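Local coordinates for uncharacterized protein ymzC (Bacillus subtilis, PDB 3KVP) that is of unknown function; it is made with a signal sequence, so is probably exported, and belongs to the YmzC family, at residues D[21-25]-D[34-38]. Numbering follows the deposited sequence.
Sequences QPTSF and VMEDG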
loop_
_atom_site.group_PDB
_atom_site.type_symbol
_atom_site.label_atom_id
_atom_site.label_comp_id
_atom_site.label_asym_id
_atom_site.label_seq_id
_atom_site.Cartn_x
_atom_site.Cartn_y
_atom_site.Cartn_z
ATOM N N GLN D 21 7.969 -12.434 1.164
ATOM C CA GLN D 21 6.838 -12.550 0.236
ATOM C C GLN D 21 5.472 -11.862 0.556
ATOM O O GLN D 21 4.594 -11.851 -0.311
ATOM C CB GLN D 21 6.605 -14.030 -0.125
ATOM C CG GLN D 21 7.342 -15.037 0.765
ATOM C CD GLN D 21 7.581 -16.377 0.048
ATOM O OE1 GLN D 21 6.687 -16.893 -0.617
ATOM N NE2 GLN D 21 8.788 -16.933 0.182
ATOM N N PRO D 22 5.280 -11.275 1.763
ATOM C CA PRO D 22 3.945 -10.723 2.076
ATOM C C PRO D 22 3.709 -9.298 1.591
ATOM O O PRO D 22 4.647 -8.501 1.534
ATOM C CB PRO D 22 3.949 -10.671 3.604
ATOM C CG PRO D 22 5.355 -10.299 3.916
ATOM C CD PRO D 22 6.225 -11.011 2.864
ATOM N N THR D 23 2.451 -8.973 1.300
ATOM C CA THR D 23 2.064 -7.616 0.923
ATOM C C THR D 23 0.839 -7.170 1.730
ATOM O O THR D 23 -0.015 -7.980 2.066
ATOM C CB THR D 23 1.758 -7.526 -0.589
ATOM O OG1 THR D 23 1.419 -6.176 -0.936
ATOM C CG2 THR D 23 0.611 -8.476 -0.967
ATOM N N SER D 24 0.737 -5.883 2.028
ATOM C CA SER D 24 -0.334 -5.426 2.915
ATOM C C SER D 24 -1.051 -4.229 2.364
ATOM O O SER D 24 -0.512 -3.499 1.544
ATOM C CB SER D 24 0.221 -5.065 4.293
ATOM O OG SER D 24 1.083 -3.940 4.197
ATOM N N PHE D 25 -2.266 -4.020 2.850
ATOM C CA PHE D 25 -3.124 -2.940 2.375
ATOM C C PHE D 25 -4.068 -2.496 3.508
ATOM O O PHE D 25 -4.425 -3.291 4.387
ATOM C CB PHE D 25 -3.936 -3.430 1.182
ATOM C CG PHE D 25 -4.656 -4.704 1.462
ATOM C CD1 PHE D 25 -5.925 -4.688 2.001
ATOM C CD2 PHE D 25 -4.044 -5.920 1.231
ATOM C CE1 PHE D 25 -6.587 -5.877 2.298
ATOM C CE2 PHE D 25 -4.697 -7.107 1.521
ATOM C CZ PHE D 25 -5.969 -7.078 2.071
ATOM N N VAL D 34 -3.276 -8.555 5.238
ATOM C CA VAL D 34 -2.022 -9.047 4.732
ATOM C C VAL D 34 -2.324 -10.200 3.803
ATOM O O VAL D 34 -3.247 -10.980 4.028
ATOM C CB VAL D 34 -1.121 -9.536 5.849
ATOM C CG1 VAL D 34 0.219 -9.943 5.278
ATOM C CG2 VAL D 34 -0.948 -8.447 6.892
HETATM N N MSE D 35 -1.557 -10.294 2.735
HETATM C CA MSE D 35 -1.647 -11.432 1.855
HETATM C C MSE D 35 -0.272 -12.066 1.848
HETATM O O MSE D 35 0.704 -11.425 1.458
HETATM C CB MSE D 35 -2.033 -10.968 0.464
HETATM C CG MSE D 35 -3.089 -11.843 -0.193
HETATM SE SE MSE D 35 -2.394 -13.429 -1.107
HETATM C CE MSE D 35 -4.110 -14.279 -1.474
ATOM N N GLU D 36 -0.186 -13.309 2.308
ATOM C CA GLU D 36 1.094 -14.010 2.357
ATOM C C GLU D 36 0.911 -15.506 2.139
ATOM O O GLU D 36 0.059 -16.138 2.774
ATOM C CB GLU D 36 1.777 -13.757 3.690
ATOM C CG GLU D 36 3.215 -14.184 3.716
ATOM C CD GLU D 36 3.806 -14.056 5.100
ATOM O OE1 GLU D 36 3.069 -14.297 6.083
ATOM O OE2 GLU D 36 5.002 -13.713 5.208
ATOM N N ASP D 37 1.733 -16.069 1.256
ATOM C CA ASP D 37 1.466 -17.389 0.703
ATOM C C ASP D 37 0.118 -17.343 -0.006
ATOM O O ASP D 37 -0.164 -16.405 -0.765
ATOM C CB ASP D 37 1.458 -18.443 1.801
ATOM C CG ASP D 37 2.856 -18.820 2.249
ATOM O OD1 ASP D 37 3.814 -18.565 1.482
ATOM O OD2 ASP D 37 2.999 -19.374 3.362
ATOM N N GLY D 38 -0.726 -18.337 0.247
ATOM C CA GLY D 38 -2.064 -18.329 -0.324
ATOM C C GLY D 38 -3.088 -17.704 0.605
ATOM O O GLY D 38 -4.272 -17.648 0.286
#
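Thr-23 and Met-35 face each other as a hydrogen-bonded pair in an antiparallel beta hairpin, the first two strands of a four-stranded meander in the region of the YmzC-like family. The axes of strands 23-25 and 34-36 run at 162° to each other. Thr-23 N gives its hydrogen to Met-35 O at 3.0 Å, and Met-35 N returns one to Thr-23 O at 2.9 Å. Met-35 O also receives a CA-H...O contact from Pro-22 CA, and Thr-23 O one from Val-34 CA. Next along, Ser-24 and Val-34 form the non-hydrogen-bonded pair. Proline suits position 22, where the pairing with 34-38 calls for no N-H and the ring can pack against the Glu-36 side chain. Glu-36 extends alongside that ring, both side chains pointing the same way. Its CG sits anti to the backbone N (chi1 -167°), which brings the methylene to 3.6 Å from Pro-22 CB. Farther out, Glu-36 OE2 also lies 3.6 Å from Pro-22 CB, while the other carboxylate oxygen, OE1, has a long, weak ion pair with Lys-41. With an alanine here the chain beyond CB is gone, which would probably open a gap beside the proline ring and leave Lys-41 without that weak partner. On the Thr-23 face, selenomethionine Met-35 bends at chi2 and leads its end away from 21-25, leaving CB beside the threonine methyl; the side chain packs on Ile-40 of strand 39-46. Thr-23, beta-branched and so at ease in a strand, and the small Ser-24 put hydroxyls on a strand, outermost within this chain, that meets other subunits: Thr-23 OG1 hydrogen-bonds Ser-24 of a second subunit, and Ser-24 OG bonds Thr-23 of a third. Val-34, a branched residue at home in a strand, lies on the Pro-22 face, its CG1 4.2 Å from Pro-22 CB.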